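Local atomic coordinates of aromatic amino acid aminotransferase I (Candida albicans WO-1, PDB entry 6HNU), a protein that probably catalyses the pyridoxal-phosphate-dependent transfer of the amino group from aromatic L-amino acids to 2-oxoglutarate, giving aromatic oxo-acids and L-glutamate. Residues V269-H272 with D273-L276; L195-L198 with M199-W202; H421-A424 with I425-C429. All coordinates share one frame; numbering follows the deposited sequence. Where two conformers were deposited one is given.

Interaction 1. Residues V269-H272 with D273-L276; sequences VHDH and DEFL
At Asp271 the chain passes from a loop into helix 272-278, and the first turn closes with Phe275 N bonding to Asp271 O and Leu276 N to His272 O, each at 3.0 Å. Asp271 is the N-cap, a worked example of how a helix start pays for its unused amide groups. Its CG sits between the backbone N and the carbonyl carbon (chi1 52°), which turns the carboxylate forward over the helix start. Asp271 OD1 then accepts a hydrogen bond from Glu274 N at 3.0 Å, nearly straight, 167° at the hydrogen. Glu274 answers in the reverse direction. Its extended chain runs back past the cap, and Glu274 OE1 receives His270 N at 2.7 Å, the donor standing above the carboxylate plane. The other oxygen, Glu274 OE2, has a weak bond from His270 ND1 at 3.4 Å, with ring and carboxylate planes 49° apart. Apart from these polar bonds, Val269 CG2 lies 4.2 Å from Phe275 CB, an apolar touch between the loop and the first turn. The ring of Phe275 leads away to Ile357 of helix 334-377, a helix that His272 also meets, bonding through NE2 to Asp354. The helix dipole would probably favour the negative charge of the capping Asp271, while Glu274 reaches back to the loop and their charged oxygens do not touch; the amides of His270 and Glu274 probably ease the repulsion, and the nearby carboxylate would tend to favour a protonated His270.

Interaction 2. Residues L195-L198 with M199-W202; sequences LEEL and MSRW
Glu197 and Ser200 supply the shortest hydrogen bond of the last turn of helix 192-200: Ser200 OG donates to Glu197 O at 2.7 Å. The hydroxyl lies between its own backbone N and carbonyl carbon (chi1 68°), and this folds it back onto the carbonyl three residues earlier. Main-chain bonds of the ordinary helical kind run alongside, Met199 N to Leu195 O at 3.0 Å and Ser200 N to Glu196 O at 2.9 Å. The helical bonding weakens at Arg201, whose N reaches Glu197 O only weakly, at 3.4 Å, just where the backbone leaves helical angles.

Charge contributes a looser tie. Glu197 OE2 is 4.0 Å from Arg201 NH1, a long salt bridge, and the carboxylate oxygen lies at the guanidinium edge while the two planes are turned 41° apart. Closer contact comes from the aliphatic shaft, with Glu197 OE2 3.3 Å from Arg201 CD.

Leu198 makes van der Waals contact with Arg201 and Trp202. Its CD1 lies 3.5 Å from Arg201 NH2, and in an apolar contact its CG lies 4.1 Å from Trp202 CZ3, the leucine and tryptophan side chains pointing the same way. Trp202 NE1 bonds beyond the turn to Asn205 O. On the buried side Leu195 and Met199 rest on Leu160 of strand 158-162, the layering of helix on central sheet typical of the large domain in aminotransferases of this family.

Interaction 3. Residues H421-A424 with I425-C429; sequences HEQA and IKQGC
Gln423 O receives Gln427 N at 2.8 Å, the shortest hydrogen bond between residues 421-424 and 425-429, and the same pair of glutamines is joined a second time through their side chains. Gln427 NE2 donates to Gln423 OE1 at 2.9 Å, the bond lying in the carbonyl plane of the acceptor and in the amide plane of the donor. With the two amides nearly coplanar, 25° apart, and both chains bent at chi2, the side chains run side by side one helical turn apart. The remaining amide end is held as well: Gln423 NE2 bonds to Glu488 of helix 471-489, which fixes the orientation of the Gln423 amide.

Helix 413-426 finishes here in a Schellman motif. Gly428 has positive phi, 92°, its N returns to Ile425 O at 2.9 Å, and Cys429 N reaches Ala424 O at 3.0 Å from above the carbonyl plane. The chain is thereby turned directly into strand 429-433.

On another side of the helix, Ile425 CD1 sits over the face of the His421 imidazole, 3.8 Å from the ring centroid and nearly on its normal, a CH-pi contact. His421 CG is anti to the backbone N (chi1 -173°), which carries the ring along the helix toward the isoleucine one turn on. Both residues also pack against the second subunit, His421 on its Ile31 and Ile425 on its Tyr34.

In the fold
Along the chain the order is interaction 2, interaction 1, interaction 3, and their centres form a nearly equal-sided triangle, 39, 41 and 42 Å apart, with no atoms touching. Each concerns one end of a different helix: interaction 1 the start of helix 272-278, interactions 2 and 3 the ends of helices 192-200 and 413-426. The 195-202 turn lies against the mixed central sheet and residues 269-276 against the long helix 334-377. Interaction 3 leads into the four-stranded antiparallel sheet, where a strand of the second subunit continues it through Cys429. All three lie away from the cofactor and substrate sites; what they define is how three helices begin or end and, in interaction 3, how one leads to the subunit interface.

Interaction 1. Residues V269-H272 with D273-L276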
ATOM      1  N   VAL B 269     -36.570  -0.753  -5.156  1.00 34.94           N
ATOM      2  CA  VAL B 269     -36.692   0.372  -4.178  1.00 30.44           C
ATOM      3  C   VAL B 269     -36.996   1.643  -4.979  1.00 31.78           C
ATOM      4  O   VAL B 269     -36.468   1.768  -6.089  1.00 32.86           O
ATOM      5  CB  VAL B 269     -35.435   0.516  -3.298  1.00 31.09           C
ATOM      6  CG1 VAL B 269     -35.291  -0.672  -2.358  1.00 30.47           C
ATOM      7  CG2 VAL B 269     -34.190   0.700  -4.149  1.00 31.43           C
ATOM      8  N   HIS B 270     -37.837   2.536  -4.452  1.00 33.77           N
ATOM      9  CA  HIS B 270     -38.391   3.690  -5.213  1.00 38.88           C
ATOM     10  C   HIS B 270     -37.660   4.989  -4.853  1.00 36.39           C
ATOM     11  O   HIS B 270     -37.860   5.958  -5.602  1.00 36.76           O
ATOM     12  CB  HIS B 270     -39.910   3.839  -4.978  1.00 46.87           C
ATOM     13  CG  HIS B 270     -40.708   2.626  -5.340  1.00 59.00           C
ATOM     14  ND1 HIS B 270     -41.634   2.060  -4.471  1.00 68.35           N
ATOM     15  CD2 HIS B 270     -40.722   1.862  -6.458  1.00 66.07           C
ATOM     16  CE1 HIS B 270     -42.183   1.003  -5.044  1.00 71.93           C
ATOM     17  NE2 HIS B 270     -41.640   0.859  -6.267  1.00 66.46           N
ATOM     18  N   ASP B 271     -36.887   5.042  -3.755  1.00 31.12           N
ATOM     19  CA  ASP B 271     -36.226   6.305  -3.308  1.00 32.54           C
ATOM     20  C   ASP B 271     -35.136   6.043  -2.257  1.00 28.73           C
ATOM     21  O   ASP B 271     -34.954   4.890  -1.834  1.00 26.80           O
ATOM     22  CB  ASP B 271     -37.273   7.298  -2.788  1.00 34.41           C
ATOM     23  CG  ASP B 271     -38.195   6.691  -1.747  1.00 39.15           C
ATOM     24  OD1 ASP B 271     -37.734   5.830  -0.981  1.00 37.86           O
ATOM     25  OD2 ASP B 271     -39.376   7.057  -1.722  1.00 45.04           O
ATOM     26  N   HIS B 272     -34.458   7.098  -1.804  1.00 27.44           N
ATOM     27  CA  HIS B 272     -33.270   6.977  -0.917  1.00 27.66           C
ATOM     28  C   HIS B 272     -33.681   6.317   0.401  1.00 31.18           C
ATOM     29  O   HIS B 272     -32.888   5.489   0.926  1.00 26.62           O
ATOM     30  CB  HIS B 272     -32.561   8.317  -0.735  1.00 25.99           C
ATOM     31  CG  HIS B 272     -31.886   8.809  -1.976  1.00 22.25           C
ATOM     32  ND1 HIS B 272     -31.090   9.923  -1.983  1.00 23.66           N
ATOM     33  CD2 HIS B 272     -31.843   8.328  -3.231  1.00 23.09           C
ATOM     34  CE1 HIS B 272     -30.643  10.149  -3.191  1.00 22.36           C
ATOM     35  NE2 HIS B 272     -31.052   9.167  -3.983  1.00 21.38           N
ATOM     36  N   ASP B 273     -34.870   6.647   0.910  1.00 31.60           N
ATOM     37  CA  ASP B 273     -35.382   6.097   2.194  1.00 36.44           C
ATOM     38  C   ASP B 273     -35.620   4.588   2.090  1.00 28.79           C
ATOM     39  O   ASP B 273     -35.205   3.894   3.018  1.00 28.84           O
ATOM     40  CB  ASP B 273     -36.670   6.790   2.640  1.00 43.27           C
ATOM     41  CG  ASP B 273     -36.449   8.221   3.102  1.00 50.34           C
ATOM     42  OD1 ASP B 273     -35.345   8.526   3.665  1.00 52.85           O
ATOM     43  OD2 ASP B 273     -37.385   9.025   2.887  1.00 58.18           O
ATOM     44  N   GLU B 274     -36.307   4.116   1.052  1.00 25.94           N
ATOM     45  CA  GLU B 274     -36.581   2.672   0.836  1.00 27.63           C
ATOM     46  C   GLU B 274     -35.234   1.970   0.691  1.00 23.97           C
ATOM     47  O   GLU B 274     -35.062   0.882   1.253  1.00 23.76           O
ATOM     48  CB  GLU B 274     -37.431   2.389  -0.409  1.00 30.81           C
ATOM     49  CG  GLU B 274     -38.910   2.695  -0.222  1.00 34.49           C
ATOM     50  CD  GLU B 274     -39.831   2.211  -1.331  1.00 36.73           C
ATOM     51  OE1 GLU B 274     -39.352   1.670  -2.347  1.00 35.70           O
ATOM     52  OE2 GLU B 274     -41.044   2.363  -1.159  1.00 45.48           O
ATOM     53  N   PHE B 275     -34.301   2.579  -0.034  1.00 23.11           N
ATOM     54  CA  PHE B 275     -32.969   1.965  -0.261  1.00 21.84           C
ATOM     55  C   PHE B 275     -32.288   1.692   1.085  1.00 22.32           C
ATOM     56  O   PHE B 275     -31.926   0.526   1.329  1.00 21.45           O
ATOM     57  CB  PHE B 275     -32.100   2.833  -1.156  1.00 20.98           C
ATOM     58  CG  PHE B 275     -30.680   2.359  -1.293  1.00 21.39           C
ATOM     59  CD1 PHE B 275     -30.390   1.188  -1.968  1.00 21.43           C
ATOM     60  CD2 PHE B 275     -29.631   3.087  -0.724  1.00 22.64           C
ATOM     61  CE1 PHE B 275     -29.067   0.790  -2.146  1.00 21.93           C
ATOM     62  CE2 PHE B 275     -28.315   2.685  -0.901  1.00 23.39           C
ATOM     63  CZ  PHE B 275     -28.043   1.524  -1.606  1.00 21.83           C
ATOM     64  N   LEU B 276     -32.136   2.723   1.921  1.00 22.48           N
ATOM     65  CA  LEU B 276     -31.405   2.627   3.205  1.00 24.50           C
ATOM     66  C   LEU B 276     -32.136   1.638   4.131  1.00 26.74           C
ATOM     67  O   LEU B 276     -31.445   0.945   4.917  1.00 26.31           O
ATOM     68  CB  LEU B 276     -31.272   4.012   3.852  1.00 25.56           C
ATOM     69  CG  LEU B 276     -30.337   5.009   3.162  1.00 27.03           C
ATOM     70  CD1 LEU B 276     -30.319   6.316   3.942  1.00 28.25           C
ATOM     71  CD2 LEU B 276     -28.910   4.490   2.986  1.00 27.07           C
TER

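Interaction 2. Residues L195-L198 with M199-W202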
ATOM      1  N   LEU B 195     -21.031 -22.462  15.852  1.00 19.29           N
ATOM      2  CA  LEU B 195     -20.034 -21.459  16.317  1.00 18.89           C
ATOM      3  C   LEU B 195     -20.103 -21.325  17.845  1.00 20.22           C
ATOM      4  O   LEU B 195     -19.039 -21.379  18.503  1.00 21.25           O
ATOM      5  CB  LEU B 195     -20.266 -20.120  15.602  1.00 18.18           C
ATOM      6  CG  LEU B 195     -19.412 -18.975  16.142  1.00 19.24           C
ATOM      7  CD1 LEU B 195     -17.943 -19.251  15.873  1.00 18.16           C
ATOM      8  CD2 LEU B 195     -19.806 -17.657  15.514  1.00 21.16           C
ATOM      9  N   GLU B 196     -21.312 -21.192  18.421  1.00 19.65           N
ATOM     10  CA  GLU B 196     -21.513 -21.157  19.888  1.00 20.67           C
ATOM     11  C   GLU B 196     -20.914 -22.431  20.493  1.00 21.13           C
ATOM     12  O   GLU B 196     -20.263 -22.343  21.520  1.00 22.27           O
ATOM     13  CB  GLU B 196     -23.000 -21.056  20.243  1.00 22.05           C
ATOM     14  CG  GLU B 196     -23.321 -21.220  21.724  1.00 23.71           C
ATOM     15  CD  GLU B 196     -22.719 -20.213  22.685  1.00 24.18           C
ATOM     16  OE1 GLU B 196     -22.675 -19.028  22.340  1.00 27.24           O
ATOM     17  OE2 GLU B 196     -22.398 -20.594  23.814  1.00 22.99           O
ATOM     18  N   GLU B 197     -21.231 -23.581  19.911  1.00 23.36           N
ATOM     19  CA  GLU B 197     -20.823 -24.913  20.441  1.00 24.77           C
ATOM     20  C   GLU B 197     -19.289 -24.960  20.415  1.00 23.74           C
ATOM     21  O   GLU B 197     -18.695 -25.348  21.437  1.00 22.82           O
ATOM     22  CB  GLU B 197     -21.441 -26.048  19.619  1.00 26.24           C
ATOM     23  CG  GLU B 197     -20.770 -27.409  19.844  1.00 28.84           C
ATOM     24  CD  GLU B 197     -20.960 -27.898  21.255  1.00 31.82           C
ATOM     25  OE1 GLU B 197     -21.849 -27.332  21.940  1.00 35.00           O
ATOM     26  OE2 GLU B 197     -20.236 -28.839  21.684  1.00 32.87           O
ATOM     27  N   LEU B 198     -18.692 -24.605  19.280  1.00 22.25           N
ATOM     28  CA  LEU B 198     -17.219 -24.566  19.089  1.00 23.24           C
ATOM     29  C   LEU B 198     -16.582 -23.743  20.214  1.00 24.10           C
ATOM     30  O   LEU B 198     -15.568 -24.176  20.774  1.00 24.81           O
ATOM     31  CB  LEU B 198     -16.917 -23.973  17.718  1.00 26.19           C
ATOM     32  CG  LEU B 198     -15.445 -23.924  17.321  1.00 25.68           C
ATOM     33  CD1 LEU B 198     -14.852 -25.320  17.244  1.00 27.54           C
ATOM     34  CD2 LEU B 198     -15.291 -23.232  15.981  1.00 25.87           C
ATOM     35  N   MET B 199     -17.128 -22.562  20.499  1.00 22.10           N
ATOM     36  CA  MET B 199     -16.584 -21.661  21.537  1.00 21.41           C
ATOM     37  C   MET B 199     -16.847 -22.244  22.925  1.00 22.02           C
ATOM     38  O   MET B 199     -15.999 -22.075  23.782  1.00 22.01           O
ATOM     39  CB  MET B 199     -17.179 -20.257  21.404  1.00 21.72           C
ATOM     40  CG  MET B 199     -16.652 -19.485  20.196  1.00 23.04           C
ATOM     41  SD  MET B 199     -14.837 -19.465  19.980  1.00 22.82           S
ATOM     42  CE  MET B 199     -14.272 -18.997  21.613  1.00 27.32           C
ATOM     43  N   SER B 200     -17.996 -22.865  23.178  1.00 23.28           N
ATOM     44  CA  SER B 200     -18.373 -23.307  24.550  1.00 26.41           C
ATOM     45  C   SER B 200     -17.347 -24.325  25.068  1.00 26.32           C
ATOM     46  O   SER B 200     -17.208 -24.388  26.281  1.00 28.02           O
ATOM     47  CB  SER B 200     -19.765 -23.878  24.627  1.00 24.88           C
ATOM     48  OG  SER B 200     -19.803 -25.103  23.907  1.00 28.09           O
ATOM     49  N   ARG B 201     -16.686 -25.082  24.187  1.00 28.20           N
ATOM     50  CA  ARG B 201     -15.691 -26.130  24.570  1.00 31.13           C
ATOM     51  C   ARG B 201     -14.286 -25.741  24.095  1.00 27.90           C
ATOM     52  O   ARG B 201     -13.403 -26.636  24.004  1.00 25.66           O
ATOM     53  CB  ARG B 201     -16.092 -27.499  24.027  1.00 38.46           C
ATOM     54  CG  ARG B 201     -16.931 -27.462  22.764  1.00 44.47           C
ATOM     55  CD  ARG B 201     -16.916 -28.777  22.017  1.00 51.10           C
ATOM     56  NE  ARG B 201     -15.856 -28.684  21.023  1.00 56.02           N
ATOM     57  CZ  ARG B 201     -15.999 -28.399  19.720  1.00 55.12           C
ATOM     58  NH1 ARG B 201     -17.204 -28.219  19.174  1.00 45.73           N
ATOM     59  NH2 ARG B 201     -14.897 -28.323  18.973  1.00 45.53           N
ATOM     60  N   TRP B 202     -14.059 -24.456  23.807  1.00 23.06           N
ATOM     61  CA  TRP B 202     -12.761 -24.018  23.235  1.00 23.17           C
ATOM     62  C   TRP B 202     -11.622 -24.420  24.178  1.00 22.58           C
ATOM     63  O   TRP B 202     -11.646 -23.985  25.343  1.00 24.45           O
ATOM     64  CB  TRP B 202     -12.709 -22.508  22.989  1.00 22.13           C
ATOM     65  CG  TRP B 202     -11.501 -22.148  22.186  1.00 21.90           C
ATOM     66  CD1 TRP B 202     -10.302 -21.687  22.651  1.00 21.17           C
ATOM     67  CD2 TRP B 202     -11.357 -22.310  20.769  1.00 21.04           C
ATOM     68  NE1 TRP B 202      -9.422 -21.527  21.616  1.00 20.97           N
ATOM     69  CE2 TRP B 202     -10.041 -21.894  20.443  1.00 21.47           C
ATOM     70  CE3 TRP B 202     -12.219 -22.692  19.738  1.00 21.51           C
ATOM     71  CZ2 TRP B 202      -9.580 -21.871  19.131  1.00 20.98           C
ATOM     72  CZ3 TRP B 202     -11.742 -22.699  18.445  1.00 22.62           C
ATOM     73  CH2 TRP B 202     -10.445 -22.280  18.144  1.00 22.22           C
TER

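Interaction 3. Residues H421-A424 with I425-C429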
ATOM      1  N   HIS B 421     -15.852 -30.454 -13.446  1.00 24.58           N
ATOM      2  CA  HIS B 421     -14.987 -29.317 -13.889  1.00 22.68           C
ATOM      3  C   HIS B 421     -14.407 -29.601 -15.273  1.00 23.77           C
ATOM      4  O   HIS B 421     -14.560 -28.746 -16.149  1.00 21.16           O
ATOM      5  CB  HIS B 421     -13.867 -29.043 -12.876  1.00 22.42           C
ATOM      6  CG  HIS B 421     -13.033 -27.832 -13.132  1.00 24.25           C
ATOM      7  ND1 HIS B 421     -13.585 -26.576 -13.272  1.00 23.60           N
ATOM      8  CD2 HIS B 421     -11.687 -27.665 -13.141  1.00 22.99           C
ATOM      9  CE1 HIS B 421     -12.608 -25.700 -13.427  1.00 24.35           C
ATOM     10  NE2 HIS B 421     -11.440 -26.337 -13.334  1.00 24.70           N
ATOM     11  N   GLU B 422     -13.805 -30.776 -15.477  1.00 25.12           N
ATOM     12  CA  GLU B 422     -13.220 -31.161 -16.794  1.00 24.66           C
ATOM     13  C   GLU B 422     -14.320 -31.172 -17.873  1.00 24.10           C
ATOM     14  O   GLU B 422     -14.099 -30.623 -18.979  1.00 24.28           O
ATOM     15  CB  GLU B 422     -12.509 -32.519 -16.672  1.00 28.62           C
ATOM     16  CG  GLU B 422     -11.283 -32.507 -15.754  1.00 33.35           C
ATOM     17  CD  GLU B 422     -10.753 -33.893 -15.394  1.00 41.17           C
ATOM     18  OE1 GLU B 422     -11.128 -34.856 -16.123  1.00 42.13           O
ATOM     19  OE2 GLU B 422      -9.967 -34.017 -14.396  1.00 42.55           O
ATOM     20  N   GLN B 423     -15.482 -31.746 -17.557  1.00 23.98           N
ATOM     21  CA  GLN B 423     -16.617 -31.863 -18.517  1.00 24.64           C
ATOM     22  C   GLN B 423     -17.133 -30.457 -18.890  1.00 24.40           C
ATOM     23  O   GLN B 423     -17.295 -30.191 -20.081  1.00 24.53           O
ATOM     24  CB  GLN B 423     -17.724 -32.750 -17.944  1.00 25.45           C
ATOM     25  CG  GLN B 423     -18.877 -32.956 -18.928  1.00 26.81           C
ATOM     26  CD  GLN B 423     -18.548 -33.899 -20.061  1.00 29.72           C
ATOM     27  OE1 GLN B 423     -18.773 -33.600 -21.226  1.00 27.12           O
ATOM     28  NE2 GLN B 423     -18.005 -35.061 -19.726  1.00 31.25           N
ATOM     29  N   ALA B 424     -17.373 -29.590 -17.908  1.00 24.19           N
ATOM     30  CA  ALA B 424     -17.737 -28.165 -18.116  1.00 24.46           C
ATOM     31  C   ALA B 424     -16.781 -27.540 -19.126  1.00 24.94           C
ATOM     32  O   ALA B 424     -17.269 -26.931 -20.107  1.00 28.46           O
ATOM     33  CB  ALA B 424     -17.698 -27.417 -16.793  1.00 25.52           C
ATOM     34  N   ILE B 425     -15.474 -27.658 -18.891  1.00 23.92           N
ATOM     35  CA  ILE B 425     -14.448 -27.037 -19.768  1.00 25.87           C
ATOM     36  C   ILE B 425     -14.597 -27.635 -21.174  1.00 29.48           C
ATOM     37  O   ILE B 425     -14.617 -26.872 -22.147  1.00 28.10           O
ATOM     38  CB  ILE B 425     -13.024 -27.202 -19.199  1.00 25.51           C
ATOM     39  CG1 ILE B 425     -12.786 -26.261 -18.016  1.00 24.44           C
ATOM     40  CG2 ILE B 425     -11.987 -26.964 -20.277  1.00 29.09           C
ATOM     41  CD1 ILE B 425     -11.816 -26.788 -17.003  1.00 26.06           C
ATOM     42  N   LYS B 426     -14.741 -28.954 -21.271  1.00 30.94           N
ATOM     43  CA  LYS B 426     -14.957 -29.623 -22.580  1.00 32.23           C
ATOM     44  C   LYS B 426     -16.249 -29.076 -23.241  1.00 30.87           C
ATOM     45  O   LYS B 426     -16.263 -28.927 -24.445  1.00 31.55           O
ATOM     46  CB  LYS B 426     -14.972 -31.136 -22.373  1.00 33.47           C
ATOM     47  CG  LYS B 426     -15.102 -31.962 -23.648  1.00 36.39           C
ATOM     48  CD  LYS B 426     -15.391 -33.423 -23.402  1.00 37.35           C
ATOM     49  CE  LYS B 426     -15.667 -34.198 -24.678  1.00 40.36           C
ATOM     50  NZ  LYS B 426     -16.740 -35.191 -24.461  1.00 41.98           N
ATOM     51  N   GLN B 427     -17.302 -28.780 -22.483  1.00 32.07           N
ATOM     52  CA  GLN B 427     -18.565 -28.216 -23.030  1.00 31.91           C
ATOM     53  C   GLN B 427     -18.417 -26.719 -23.349  1.00 34.45           C
ATOM     54  O   GLN B 427     -19.374 -26.177 -23.920  1.00 37.39           O
ATOM     55  CB  GLN B 427     -19.723 -28.428 -22.054  1.00 35.61           C
ATOM     56  CG  GLN B 427     -20.095 -29.891 -21.803  1.00 34.94           C
ATOM     57  CD  GLN B 427     -20.557 -30.647 -23.027  1.00 39.33           C
ATOM     58  OE1 GLN B 427     -21.193 -30.097 -23.924  1.00 37.60           O
ATOM     59  NE2 GLN B 427     -20.261 -31.941 -23.052  1.00 41.23           N
ATOM     60  N   GLY B 428     -17.299 -26.073 -22.980  1.00 34.16           N
ATOM     61  CA  GLY B 428     -17.009 -24.651 -23.282  1.00 33.12           C
ATOM     62  C   GLY B 428     -17.456 -23.666 -22.190  1.00 33.24           C
ATOM     63  O   GLY B 428     -17.802 -22.505 -22.535  1.00 30.22           O
ATOM     64  N   CYS B 429     -17.423 -24.039 -20.909  1.00 30.38           N
ATOM     65  CA  CYS B 429     -17.754 -23.107 -19.790  1.00 29.64           C
ATOM     66  C   CYS B 429     -16.871 -23.428 -18.585  1.00 30.24           C
ATOM     67  O   CYS B 429     -16.552 -24.630 -18.357  1.00 28.09           O
ATOM     68  CB  CYS B 429     -19.227 -23.271 -19.410  0.50 31.06           C
ATOM     69  SG  CYS B 429     -19.797 -22.426 -17.902  0.50 32.92           S
TER